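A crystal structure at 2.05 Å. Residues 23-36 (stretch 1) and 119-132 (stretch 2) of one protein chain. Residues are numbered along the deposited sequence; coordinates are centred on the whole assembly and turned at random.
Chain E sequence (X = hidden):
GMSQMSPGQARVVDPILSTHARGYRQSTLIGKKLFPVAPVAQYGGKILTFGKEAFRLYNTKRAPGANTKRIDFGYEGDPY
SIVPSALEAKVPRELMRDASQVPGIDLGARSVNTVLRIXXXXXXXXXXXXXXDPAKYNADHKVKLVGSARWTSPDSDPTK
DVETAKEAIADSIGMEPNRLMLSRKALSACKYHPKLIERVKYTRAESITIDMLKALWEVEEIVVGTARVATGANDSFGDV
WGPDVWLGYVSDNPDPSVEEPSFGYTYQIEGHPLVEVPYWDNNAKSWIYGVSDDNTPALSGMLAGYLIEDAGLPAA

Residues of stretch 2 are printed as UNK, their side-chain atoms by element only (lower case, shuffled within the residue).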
ATOM      1  N   GLY E  23      26.163   0.238   2.334  1.00 34.00           N
ATOM      2  CA  GLY E  23      25.989   0.481   3.765  1.00 34.01           C
ATOM      3  C   GLY E  23      27.121  -0.017   4.645  1.00 34.43           C
ATOM      4  O   GLY E  23      27.063   0.159   5.868  1.00 34.53           O
ATOM      5  N   TYR E  24      28.159  -0.621   4.031  1.00 33.99           N
ATOM      6  CA  TYR E  24      29.319  -1.156   4.754  1.00 33.70           C
ATOM      7  C   TYR E  24      30.103  -0.033   5.411  1.00 35.05           C
ATOM      8  O   TYR E  24      30.464   0.921   4.742  1.00 35.54           O
ATOM      9  CB  TYR E  24      30.249  -1.907   3.792  1.00 32.75           C
ATOM     10  CG  TYR E  24      31.475  -2.563   4.424  1.00 33.51           C
ATOM     11  CD1 TYR E  24      31.424  -3.874   4.867  1.00 32.43           C
ATOM     12  CD2 TYR E  24      32.687  -1.892   4.527  1.00 31.38           C
ATOM     13  CE1 TYR E  24      32.529  -4.483   5.443  1.00 35.91           C
ATOM     14  CE2 TYR E  24      33.808  -2.499   5.112  1.00 30.07           C
ATOM     15  CZ  TYR E  24      33.705  -3.791   5.577  1.00 32.77           C
ATOM     16  OH  TYR E  24      34.777  -4.426   6.133  1.00 34.64           O
ATOM     17  N   ARG E  25      30.346  -0.162   6.714  1.00 36.15           N
ATOM     18  CA  ARG E  25      31.062   0.825   7.510  1.00 38.10           C
ATOM     19  C   ARG E  25      32.204   0.175   8.283  1.00 38.42           C
ATOM     20  O   ARG E  25      32.121  -0.969   8.692  1.00 36.70           O
ATOM     21  CB  ARG E  25      30.116   1.482   8.529  1.00 41.77           C
ATOM     22  CG  ARG E  25      28.879   2.130   7.922  1.00 44.75           C
ATOM     23  CD  ARG E  25      29.247   3.398   7.168  1.00 56.91           C
ATOM     24  NE  ARG E  25      28.058   4.050   6.617  1.00 58.13           N
ATOM     25  CZ  ARG E  25      27.627   3.953   5.361  1.00 58.94           C
ATOM     26  NH1 ARG E  25      28.278   3.238   4.444  1.00 54.94           N
ATOM     27  NH2 ARG E  25      26.522   4.599   5.013  1.00 63.11           N
ATOM     28  N   GLN E  26      33.290   0.921   8.440  1.00 39.11           N
ATOM     29  CA  GLN E  26      34.423   0.529   9.260  1.00 39.51           C
ATOM     30  C   GLN E  26      34.724   1.763  10.102  1.00 38.77           C
ATOM     31  O   GLN E  26      35.470   2.636   9.694  1.00 38.25           O
ATOM     32  CB  GLN E  26      35.617   0.159   8.375  1.00 39.98           C
ATOM     33  CG  GLN E  26      35.630  -1.266   7.881  1.00 37.74           C
ATOM     34  CD  GLN E  26      36.128  -2.263   8.905  1.00 40.29           C
ATOM     35  OE1 GLN E  26      36.620  -1.895   9.960  1.00 46.54           O
ATOM     36  NE2 GLN E  26      36.018  -3.534   8.586  1.00 44.88           N
ATOM     37  N   SER E  27      34.109   1.830  11.274  1.00 37.85           N
ATOM     38  CA  SER E  27      34.157   3.018  12.110  1.00 38.76           C
ATOM     39  C   SER E  27      35.546   3.406  12.647  1.00 37.68           C
ATOM     40  O   SER E  27      35.773   4.571  12.947  1.00 38.57           O
ATOM     41  CB  SER E  27      33.186   2.852  13.279  1.00 38.11           C
ATOM     42  OG  SER E  27      33.651   1.803  14.123  1.00 45.33           O
ATOM     43  N   THR E  28      36.478   2.459  12.753  1.00 37.13           N
ATOM     44  CA  THR E  28      37.808   2.793  13.249  1.00 35.64           C
ATOM     45  C   THR E  28      38.783   3.218  12.126  1.00 36.11           C
ATOM     46  O   THR E  28      39.912   3.649  12.422  1.00 35.31           O
ATOM     47  CB  THR E  28      38.424   1.664  14.107  1.00 34.25           C
ATOM     48  OG1 THR E  28      38.859   0.581  13.273  1.00 34.00           O
ATOM     49  CG2 THR E  28      37.435   1.198  15.168  1.00 33.75           C
ATOM     50  N   LEU E  29      38.359   3.072  10.861  1.00 33.24           N
ATOM     51  CA  LEU E  29      39.149   3.564   9.734  1.00 32.85           C
ATOM     52  C   LEU E  29      38.718   5.011   9.483  1.00 32.51           C
ATOM     53  O   LEU E  29      37.533   5.307   9.445  1.00 33.89           O
ATOM     54  CB  LEU E  29      38.961   2.698   8.494  1.00 33.24           C
ATOM     55  CG  LEU E  29      39.309   1.213   8.648  1.00 31.85           C
ATOM     56  CD1 LEU E  29      39.171   0.545   7.316  1.00 31.84           C
ATOM     57  CD2 LEU E  29      40.694   1.003   9.181  1.00 27.81           C
ATOM     58  N   ILE E  30      39.688   5.911   9.324  1.00 32.19           N
ATOM     59  CA  ILE E  30      39.392   7.338   9.270  1.00 29.82           C
ATOM     60  C   ILE E  30      39.750   8.008   7.935  1.00 31.39           C
ATOM     61  O   ILE E  30      39.540   9.203   7.785  1.00 32.09           O
ATOM     62  CB  ILE E  30      40.050   8.078  10.463  1.00 31.51           C
ATOM     63  CG1 ILE E  30      41.574   7.900  10.445  1.00 33.40           C
ATOM     64  CG2 ILE E  30      39.465   7.554  11.796  1.00 30.82           C
ATOM     65  CD1 ILE E  30      42.354   9.012  11.077  1.00 23.69           C
ATOM     66  N   GLY E  31      40.234   7.238   6.954  1.00 30.93           N
ATOM     67  CA  GLY E  31      40.625   7.790   5.650  1.00 31.88           C
ATOM     68  C   GLY E  31      39.558   8.617   4.962  1.00 30.30           C
ATOM     69  O   GLY E  31      39.837   9.688   4.420  1.00 31.61           O
ATOM     70  N   LYS E  32      38.325   8.152   5.025  1.00 29.25           N
ATOM     71  CA  LYS E  32      37.185   8.873   4.430  1.00 30.19           C
ATOM     72  C   LYS E  32      36.831  10.149   5.185  1.00 30.01           C
ATOM     73  O   LYS E  32      36.061  10.971   4.696  1.00 29.09           O
ATOM     74  CB  LYS E  32      35.975   7.946   4.330  1.00 28.29           C
ATOM     75  CG  LYS E  32      36.242   6.720   3.494  1.00 30.88           C
ATOM     76  CD  LYS E  32      35.104   5.700   3.502  1.00 32.98           C
ATOM     77  CE  LYS E  32      35.262   4.729   2.327  1.00 32.98           C
ATOM     78  NZ  LYS E  32      34.158   3.712   2.192  1.00 35.62           N
ATOM     79  N   LYS E  33      37.419  10.339   6.365  1.00 31.80           N
ATOM     80  CA  LYS E  33      37.206  11.579   7.127  1.00 30.64           C
ATOM     81  C   LYS E  33      38.112  12.696   6.619  1.00 30.94           C
ATOM     82  O   LYS E  33      37.861  13.869   6.892  1.00 32.73           O
ATOM     83  CB  LYS E  33      37.463  11.347   8.610  1.00 35.95           C
ATOM     84  CG  LYS E  33      36.429  10.438   9.310  1.00 37.61           C
ATOM     85  CD  LYS E  33      35.139  11.165   9.547  1.00 37.42           C
ATOM     86  CE  LYS E  33      34.095  10.228  10.134  1.00 44.72           C
ATOM     87  NZ  LYS E  33      33.178  10.921  11.112  1.00 49.29           N
ATOM     88  N   LEU E  34      39.182  12.320   5.928  1.00 29.24           N
ATOM     89  CA  LEU E  34      40.096  13.257   5.279  1.00 30.00           C
ATOM     90  C   LEU E  34      39.784  13.348   3.783  1.00 29.65           C
ATOM     91  O   LEU E  34      39.938  14.409   3.188  1.00 29.47           O
ATOM     92  CB  LEU E  34      41.555  12.811   5.445  1.00 27.19           C
ATOM     93  CG  LEU E  34      42.213  12.977   6.819  1.00 34.13           C
ATOM     94  CD1 LEU E  34      41.656  11.964   7.818  1.00 34.08           C
ATOM     95  CD2 LEU E  34      43.716  12.842   6.680  1.00 30.59           C
ATOM     96  N   PHE E  35      39.337  12.230   3.206  1.00 28.83           N
ATOM     97  CA  PHE E  35      39.094  12.113   1.777  1.00 28.80           C
ATOM     98  C   PHE E  35      37.713  11.553   1.518  1.00 29.02           C
ATOM     99  O   PHE E  35      37.590  10.381   1.099  1.00 30.50           O
ATOM    100  CB  PHE E  35      40.118  11.146   1.174  1.00 27.86           C
ATOM    101  CG  PHE E  35      41.544  11.606   1.262  1.00 28.78           C
ATOM    102  CD1 PHE E  35      42.330  11.280   2.350  1.00 31.84           C
ATOM    103  CD2 PHE E  35      42.123  12.311   0.227  1.00 30.13           C
ATOM    104  CE1 PHE E  35      43.650  11.675   2.413  1.00 29.63           C
ATOM    105  CE2 PHE E  35      43.441  12.716   0.281  1.00 29.15           C
ATOM    106  CZ  PHE E  35      44.210  12.394   1.382  1.00 30.86           C
ATOM    107  N   PRO E  36      36.654  12.373   1.720  1.00 28.65           N
ATOM    108  CA  PRO E  36      35.305  11.869   1.507  1.00 28.51           C
ATOM    109  C   PRO E  36      35.045  11.345   0.103  1.00 27.70           C
ATOM    110  O   PRO E  36      35.575  11.859  -0.883  1.00 26.55           O
ATOM    111  CB  PRO E  36      34.423  13.089   1.815  1.00 28.44           C
ATOM    112  CG  PRO E  36      35.220  13.876   2.700  1.00 30.74           C
ATOM    113  CD  PRO E  36      36.608  13.769   2.156  1.00 27.35           C
ATOM    114  N   UNK E 119      39.475  -3.924   0.670  1.00 34.61           N
ATOM    115  CA  UNK E 119      39.476  -2.650  -0.047  1.00 34.63           C
ATOM    116  C   UNK E 119      39.526  -1.462   0.902  1.00 30.67           C
ATOM    117  O   UNK E 119      40.094  -0.412   0.585  1.00 31.05           O
ATOM    118  c   UNK E 119      38.239  -2.544  -0.946  1.00 34.47           C
ATOM    119  c   UNK E 119      38.332  -3.428  -2.184  1.00 35.78           C
ATOM    120 se   UNK E 119      36.638  -3.636  -3.124  0.75 38.91          SE
ATOM    121  c   UNK E 119      37.276  -4.806  -4.565  1.00 37.38           C
ATOM    122  N   UNK E 120      38.893  -1.617   2.050  1.00 30.83           N
ATOM    123  CA  UNK E 120      38.858  -0.562   3.061  1.00 29.79           C
ATOM    124  C   UNK E 120      40.222  -0.288   3.670  1.00 31.80           C
ATOM    125  O   UNK E 120      40.607   0.868   3.921  1.00 31.40           O
ATOM    126  c   UNK E 120      37.865  -0.923   4.118  1.00 29.05           C
ATOM    127  N   UNK E 121      40.978  -1.354   3.887  1.00 32.52           N
ATOM    128  CA  UNK E 121      42.294  -1.242   4.473  1.00 33.90           C
ATOM    129  C   UNK E 121      43.274  -0.676   3.451  1.00 32.70           C
ATOM    130  O   UNK E 121      44.145   0.103   3.803  1.00 32.09           O
ATOM    131  c   UNK E 121      43.735  -2.696   6.172  1.00 42.57           C
ATOM    132  c   UNK E 121      43.833  -4.139   6.702  1.00 38.00           C
ATOM    133  c   UNK E 121      43.372  -1.725   7.302  1.00 41.73           C
ATOM    134  c   UNK E 121      42.738  -2.621   5.014  1.00 35.81           C
ATOM    135  N   UNK E 122      43.146  -1.074   2.187  1.00 32.87           N
ATOM    136  CA  UNK E 122      43.994  -0.528   1.120  1.00 32.27           C
ATOM    137  C   UNK E 122      43.729   0.973   0.965  1.00 32.28           C
ATOM    138  O   UNK E 122      44.653   1.767   0.795  1.00 34.87           O
ATOM    139  c   UNK E 122      43.732  -1.234  -0.180  1.00 33.24           C
ATOM    140  N   UNK E 123      42.460   1.358   1.040  1.00 30.92           N
ATOM    141  CA  UNK E 123      42.077   2.784   0.989  1.00 30.88           C
ATOM    142  C   UNK E 123      42.688   3.575   2.148  1.00 30.87           C
ATOM    143  O   UNK E 123      43.188   4.672   1.972  1.00 31.63           O
ATOM    144  c   UNK E 123      39.322   6.180   1.889  1.00 27.87           C
ATOM    145  c   UNK E 123      40.558   2.907   0.998  1.00 27.26           C
ATOM    146  c   UNK E 123      39.949   5.214   0.015  1.00 33.72           C
ATOM    147  n   UNK E 123      39.464   6.372   0.590  1.00 24.46           N
ATOM    148  c   UNK E 123      40.074   4.306   1.007  1.00 27.08           C
ATOM    149  n   UNK E 123      39.688   4.946   2.171  1.00 23.60           N
ATOM    150  N   UNK E 124      42.620   2.999   3.340  1.00 30.83           N
ATOM    151  CA  UNK E 124      43.197   3.599   4.521  1.00 31.71           C
ATOM    152  C   UNK E 124      44.689   3.896   4.320  1.00 31.99           C
ATOM    153  O   UNK E 124      45.189   4.966   4.672  1.00 32.64           O
ATOM    154  c   UNK E 124      42.263   4.284   7.629  1.00 36.16           C
ATOM    155  c   UNK E 124      43.391   3.350   7.085  1.00 25.52           C
ATOM    156  o   UNK E 124      42.313   4.701   8.822  1.00 31.24           O
ATOM    157  o   UNK E 124      41.318   4.585   6.874  1.00 27.52           O
ATOM    158  c   UNK E 124      43.024   2.670   5.736  1.00 31.83           C
ATOM    159  N   UNK E 125      45.401   2.931   3.767  1.00 32.96           N
ATOM    160  CA  UNK E 125      46.822   3.095   3.530  1.00 33.24           C
ATOM    161  C   UNK E 125      47.128   4.158   2.447  1.00 33.21           C
ATOM    162  O   UNK E 125      48.053   4.964   2.584  1.00 34.07           O
ATOM    163  c   UNK E 125      50.879   2.251   2.113  1.00 52.14           C
ATOM    164  c   UNK E 125      47.435   1.747   3.148  1.00 37.50           C
ATOM    165  n   UNK E 125      51.104   1.777   3.327  1.00 51.01           N
ATOM    166  c   UNK E 125      49.899   1.492   3.926  1.00 49.21           C
ATOM    167  n   UNK E 125      49.571   2.292   1.917  1.00 53.33           N
ATOM    168  c   UNK E 125      48.927   1.802   3.035  1.00 44.62           C
ATOM    169  N   UNK E 126      46.349   4.174   1.371  1.00 33.26           N
ATOM    170  CA  UNK E 126      46.546   5.188   0.327  1.00 35.06           C
ATOM    171  C   UNK E 126      46.239   6.608   0.800  1.00 32.84           C
ATOM    172  O   UNK E 126      46.845   7.560   0.353  1.00 33.06           O
ATOM    173  o   UNK E 126      49.077   4.868  -2.208  1.00 64.40           O
ATOM    174  c   UNK E 126      45.767   4.867  -0.944  1.00 35.93           C
ATOM    175  c   UNK E 126      46.700   4.409  -2.060  1.00 49.80           C
ATOM    176  o   UNK E 126      47.721   6.603  -2.273  1.00 59.29           O
ATOM    177  c   UNK E 126      47.923   5.361  -2.206  1.00 60.25           C
ATOM    178  N   UNK E 127      45.282   6.737   1.698  1.00 32.74           N
ATOM    179  CA  UNK E 127      44.969   8.022   2.276  1.00 31.69           C
ATOM    180  C   UNK E 127      46.133   8.539   3.137  1.00 32.60           C
ATOM    181  O   UNK E 127      46.541   9.700   3.021  1.00 32.25           O
ATOM    182  c   UNK E 127      43.710   7.914   3.119  1.00 32.97           C
ATOM    183  s   UNK E 127      42.199   7.742   2.143  1.00 31.93           S
ATOM    184  N   UNK E 128      46.639   7.670   4.010  1.00 31.01           N
ATOM    185  CA  UNK E 128      47.754   8.008   4.870  1.00 31.41           C
ATOM    186  C   UNK E 128      48.956   8.375   4.021  1.00 33.35           C
ATOM    187  O   UNK E 128      49.691   9.306   4.350  1.00 34.49           O
ATOM    188  c   UNK E 128      48.093   6.838   5.820  1.00 30.32           C
ATOM    189  N   UNK E 129      49.141   7.643   2.920  1.00 35.76           N
ATOM    190  CA  UNK E 129      50.298   7.811   2.041  1.00 36.96           C
ATOM    191  C   UNK E 129      50.315   9.199   1.394  1.00 37.38           C
ATOM    192  O   UNK E 129      51.394   9.758   1.166  1.00 38.62           O
ATOM    193  n   UNK E 129      53.914   5.897   0.516  1.00 66.51           N
ATOM    194  c   UNK E 129      52.711   5.919   1.088  1.00 61.30           C
ATOM    195  o   UNK E 129      52.520   5.537   2.248  1.00 66.75           O
ATOM    196  c   UNK E 129      50.286   6.674   1.005  1.00 39.44           C
ATOM    197  c   UNK E 129      51.566   6.436   0.227  1.00 48.87           C
ATOM    198  N   UNK E 130      49.125   9.768   1.161  1.00 36.44           N
ATOM    199  CA  UNK E 130      48.981  11.089   0.578  1.00 35.79           C
ATOM    200  C   UNK E 130      49.007  12.179   1.633  1.00 34.63           C
ATOM    201  O   UNK E 130      49.814  13.098   1.537  1.00 36.15           O
ATOM    202  c   UNK E 130      47.688  10.328  -1.459  1.00 38.54           C
ATOM    203  c   UNK E 130      47.664  11.221  -0.219  1.00 35.81           C
ATOM    204  c   UNK E 130      46.354  10.239  -2.099  1.00 38.76           C
ATOM    205  c   UNK E 130      47.463  12.648  -0.663  1.00 33.62           C
ATOM    206  N   UNK E 131      48.121  12.096   2.618  1.00 32.61           N
ATOM    207  CA  UNK E 131      48.004  13.162   3.628  1.00 33.07           C
ATOM    208  C   UNK E 131      49.267  13.391   4.437  1.00 33.32           C
ATOM    209  O   UNK E 131      49.563  14.530   4.787  1.00 33.82           O
ATOM    210  c   UNK E 131      46.852  12.902   4.541  1.00 32.59           C
ATOM    211  N   UNK E 132      50.021  12.327   4.713  1.00 33.13           N
ATOM    212  CA  UNK E 132      51.214  12.422   5.575  1.00 33.17           C
ATOM    213  C   UNK E 132      52.526  12.532   4.793  1.00 34.58           C
ATOM    214  O   UNK E 132      53.617  12.337   5.337  1.00 34.08           O
ATOM    215  c   UNK E 132      49.532  12.227   8.057  1.00 30.72           C
ATOM    216  c   UNK E 132      51.274  11.225   6.518  1.00 34.06           C
ATOM    217  c   UNK E 132      49.993  10.985   7.325  1.00 32.85           C
ATOM    218  c   UNK E 132      50.224   9.835   8.322  1.00 31.95           C
TER
HETATM  219  O   HOH W   1      42.590   4.141  11.451  1.00 22.96           O

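Position 119 carries an unbranched side chain of two carbons, a selenium and a terminal carbon, out of reach of stretch 1; this is selenomethionine, M119. Position 120 has a single side-chain carbon, CB, which points toward stretch 1 and lies 3.8 Å from L29 CD1, with Q26 CG at 4.4 Å from the same CB. One carbon means alanine, A120. At position 121 four carbons fork at the second; the CA-to-CB bond runs sideways, yet the end of the side chain comes nearer to stretch 1 and meets L29. The fork is the pattern of leucine, and L121 CD1 lies 4.3 Å from L29 CD2. Position 122 again shows one carbon, out of reach of stretch 1, and is A122.

At position 123 one carbon leads to a five-membered ring of three carbons and two nitrogens, with K32 CE over one face of the ring. Such a ring identifies histidine, and H123 CE1 lies 3.5 Å from K32 CG. Position 124 bears three carbons, the third carrying two oxygens, and both oxygens approach backbone nitrogens of stretch 1. The chain length and carboxylate make it glutamate, E124. I30 N donates to E124 OE2 at 2.9 Å, and G31 N donates to E124 OE1, also at 2.9 Å. Water 1 donates to both E124 OE2 and T28 O, adding a bridge to the direct bonds.

Position 125 repeats the one-carbon, five-membered-ring pattern with two nitrogens, but its ring lies out of reach of stretch 1; it is H125. Position 126 has three carbons, the third carrying two oxygens, and makes no contact with stretch 1; the carboxylate at that chain length makes it a second glutamate, E126. At position 127 one carbon leads to one sulfur, which lies close to the ring of F35; this is cysteine. C127 SG is 3.5 Å from F35 CD1 and 4.4 Å from the ring centroid, in an oblique approach.

Position 128 has one carbon, directed away from stretch 1, and is A128. Three carbons, the third bearing one oxygen and one nitrogen, make position 129 glutamine; Q129 is exposed and makes no contact. Position 130 has four carbons forked at the first, with one arm two carbons long and the one-carbon arm packed on the F35 ring. This is isoleucine, and I130 CG2 lies 3.9 Å from F35 CZ. The lone carbon at position 131, CB, sits near the plane of the F35 ring at its edge and lies 3.8 Å from L34 CD2, identifying A131. Position 132 has four carbons forked at the second, out of reach of stretch 1, and is L132, the first residue after the helix to leave helical phi/psi.

The contact joins a polar clasp to apolar packing. E124 reaches from the helix to two consecutive backbone amides, while A120 and L121 pack against L29 and the F35 ring meets C127, I130 and A131. The missing side chain of G31 permits the close fit: an ideal CB there would clash with E124 OE1 at 3.0 Å.

Stretch 2 119-132: MALAHEHECAQIAL
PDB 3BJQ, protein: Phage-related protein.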